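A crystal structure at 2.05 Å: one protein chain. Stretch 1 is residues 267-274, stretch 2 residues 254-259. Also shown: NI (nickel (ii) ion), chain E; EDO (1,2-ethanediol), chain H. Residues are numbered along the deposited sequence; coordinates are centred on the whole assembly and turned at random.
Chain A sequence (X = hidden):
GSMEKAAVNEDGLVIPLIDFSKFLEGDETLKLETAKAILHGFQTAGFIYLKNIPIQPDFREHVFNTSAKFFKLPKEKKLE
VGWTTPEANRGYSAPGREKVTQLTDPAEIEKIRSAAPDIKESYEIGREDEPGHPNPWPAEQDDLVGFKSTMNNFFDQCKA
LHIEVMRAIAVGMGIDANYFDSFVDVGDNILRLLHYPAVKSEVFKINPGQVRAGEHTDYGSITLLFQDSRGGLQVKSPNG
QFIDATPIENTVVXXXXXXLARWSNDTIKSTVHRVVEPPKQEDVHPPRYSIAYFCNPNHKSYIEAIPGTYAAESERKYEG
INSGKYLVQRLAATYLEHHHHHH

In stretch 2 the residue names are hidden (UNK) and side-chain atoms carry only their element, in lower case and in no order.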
# COMPACT_ATOMS: atom_id res chain seq x y z
N THR A 267 15.10 -2.50 12.00
CA THR A 267 14.40 -3.14 13.11
C THR A 267 12.95 -3.44 12.69
O THR A 267 12.34 -4.37 13.19
CB THR A 267 14.43 -2.31 14.41
OG1 THR A 267 13.90 -1.01 14.18
CG2 THR A 267 15.86 -2.20 14.92
N ILE A 268 12.43 -2.63 11.77
CA ILE A 268 11.12 -2.86 11.15
C ILE A 268 11.32 -3.43 9.75
O ILE A 268 12.21 -3.00 9.01
CB ILE A 268 10.29 -1.57 11.12
CG1 ILE A 268 9.80 -1.26 12.54
CG2 ILE A 268 9.11 -1.71 10.15
CD1 ILE A 268 9.18 0.11 12.73
N LYS A 269 10.48 -4.41 9.38
CA LYS A 269 10.61 -5.13 8.12
C LYS A 269 9.70 -4.56 7.04
O LYS A 269 8.56 -4.20 7.32
CB LYS A 269 10.26 -6.62 8.30
CG LYS A 269 10.86 -7.30 9.52
CD LYS A 269 12.37 -7.34 9.48
CE LYS A 269 12.91 -8.01 10.74
NZ LYS A 269 14.38 -8.21 10.71
N SER A 270 10.21 -4.48 5.81
CA SER A 270 9.39 -4.19 4.64
C SER A 270 9.36 -5.46 3.81
O SER A 270 10.39 -5.89 3.28
CB SER A 270 9.97 -3.04 3.82
OG SER A 270 9.14 -2.81 2.69
N THR A 271 8.18 -6.07 3.70
CA THR A 271 8.07 -7.45 3.23
C THR A 271 7.50 -7.52 1.82
O THR A 271 6.61 -6.75 1.45
CB THR A 271 7.18 -8.25 4.20
OG1 THR A 271 7.74 -8.14 5.52
CG2 THR A 271 7.10 -9.72 3.83
N VAL A 272 8.04 -8.46 1.04
CA VAL A 272 7.65 -8.65 -0.35
C VAL A 272 6.23 -9.22 -0.39
O VAL A 272 5.89 -10.12 0.38
CB VAL A 272 8.63 -9.61 -1.07
CG1 VAL A 272 8.16 -9.91 -2.50
CG2 VAL A 272 10.04 -9.01 -1.10
N HIS A 273 5.42 -8.67 -1.28
CA HIS A 273 4.05 -9.12 -1.47
C HIS A 273 3.63 -8.99 -2.94
O HIS A 273 4.29 -8.31 -3.72
CB HIS A 273 3.10 -8.36 -0.55
CG HIS A 273 3.23 -6.87 -0.65
ND1 HIS A 273 4.34 -6.19 -0.19
CD2 HIS A 273 2.39 -5.94 -1.15
CE1 HIS A 273 4.18 -4.90 -0.41
NE2 HIS A 273 3.01 -4.72 -0.99
N ARG A 274 2.53 -9.65 -3.29
CA ARG A 274 2.05 -9.70 -4.66
C ARG A 274 0.56 -10.00 -4.65
O ARG A 274 -0.01 -10.28 -3.60
CB ARG A 274 2.79 -10.78 -5.46
CG ARG A 274 2.43 -12.20 -5.07
CD ARG A 274 3.35 -13.22 -5.72
NE ARG A 274 2.92 -14.59 -5.41
CZ ARG A 274 3.43 -15.69 -5.96
NH1 ARG A 274 4.40 -15.61 -6.87
NH2 ARG A 274 2.96 -16.87 -5.62
N UNK A 254 -2.06 -3.39 7.05
CA UNK A 254 -1.05 -2.35 7.14
C UNK A 254 0.33 -2.96 7.06
O UNK A 254 0.65 -3.90 7.80
c UNK A 254 -1.17 -1.53 8.44
c UNK A 254 -2.60 -1.05 8.65
c UNK A 254 -0.21 -0.35 8.41
N UNK A 255 1.15 -2.44 6.15
CA UNK A 255 2.53 -2.91 6.03
C UNK A 255 3.52 -1.76 5.97
O UNK A 255 3.23 -0.69 5.43
c UNK A 255 2.47 -3.05 3.49
n UNK A 255 3.56 -2.74 2.80
o UNK A 255 1.34 -2.76 3.11
c UNK A 255 2.68 -3.80 4.79
N UNK A 256 4.70 -1.99 6.54
CA UNK A 256 5.76 -1.01 6.50
C UNK A 256 6.40 -1.00 5.11
O UNK A 256 6.49 -2.03 4.47
c UNK A 256 6.81 -1.32 7.55
N UNK A 257 6.81 0.18 4.66
CA UNK A 257 7.53 0.32 3.40
C UNK A 257 9.03 0.45 3.58
O UNK A 257 9.54 0.49 4.70
N UNK A 258 9.74 0.54 2.46
CA UNK A 258 11.20 0.51 2.47
C UNK A 258 11.83 1.68 3.20
O UNK A 258 12.87 1.53 3.82
o UNK A 258 11.39 -0.98 -0.88
o UNK A 258 11.09 -1.87 1.12
c UNK A 258 11.38 -0.90 0.37
c UNK A 258 11.73 0.42 1.04
N UNK A 259 11.18 2.85 3.16
CA UNK A 259 11.72 4.02 3.83
C UNK A 259 11.65 3.83 5.36
O UNK A 259 12.60 4.17 6.07
c UNK A 259 10.96 7.46 2.15
c UNK A 259 11.74 6.60 3.14
c UNK A 259 10.98 5.29 3.37
c UNK A 259 13.18 6.43 2.67
NI NI E . 2.27 -3.14 -2.41
C1 EDO H . 9.14 -11.48 6.93
O1 EDO H . 10.00 -12.52 6.47
C2 EDO H . 9.95 -10.20 7.10
O2 EDO H . 10.13 -9.56 5.83
O HOH W 1 5.94 -4.74 4.82
O HOH W 2 0.88 -2.39 -0.87

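Position 254 carries three side-chain carbons, one bearing the other two. Branching at the first side-chain atom with no heteroatom means valine. Val254 lies in a strand and makes no contact with stretch 1.

Position 255 has two side-chain carbons, the second bearing one oxygen and one nitrogen. The nitrogen-bearing end lies near the His273 ring. That is a carboxamide one carbon from the backbone, so the residue is asparagine. Asn255 points its CA-to-CB bond toward stretch 1. Its ND2 lies 3.9 Å from His273 CE1, an oblique approach to the ring and not a hydrogen bond. Asn255 ND2 also makes a weak hydrogen bond, at 3.4 Å, to the backbone O of position 256, and is hydrogen-bonded elsewhere in the structure.

Position 256 has a single side-chain carbon. It touches Ile268 and Lys269. One carbon alone is alanine. Ala256 CB packs 3.5 Å from Ile268 CG2, an apolar contact, and 3.4 Å from Lys269 O.

Position 257 has no side-chain atoms, so it is glycine. Gly257 is the N-cap residue, right before a helix. Its CA is 5.0 Å from Ser270 CA, and its C is 3.4 Å from Ser270 OG.

Position 258 has two side-chain carbons, the second bearing two oxygens. One oxygen reaches the Ser270 hydroxyl. A carboxylate one carbon from the backbone is aspartate. The CA-to-CB bond of Asp258 points away from stretch 1, but the end of the side chain comes nearer. Ser270 OG donates a hydrogen bond to Asp258 OD1 at 2.7 Å.

Position 259 has four side-chain carbons, forked at the second. This is leucine. The CA-to-CB bond of Leu259 points away, and the residue makes no contact with stretch 1.

The contact is small, burying 255 Å² over both sides, and it centres on Ser270 and Ala256. The CA-to-CB bond of Ser270 points toward stretch 2, and its hydroxyl supplies the one direct hydrogen bond across the contact, tying the loop to the start of the helix. The Ala256 methyl packs against Ile268 CG2 and Lys269 O. Water 1 adds a bridge: it donates to Ala256 O at 2.8 Å and accepts from Thr271 N at 2.8 Å, spanning backbone atoms 4.4 Å apart. Beyond it, His273 ND1 donates to Thr271 O at 2.9 Å, while His273 NE2 binds the nickel ion NI at 2.2 Å. The loop thus holds the metal-binding ring from its other nitrogen.

Stretch 2 (254-259) VNAGDL
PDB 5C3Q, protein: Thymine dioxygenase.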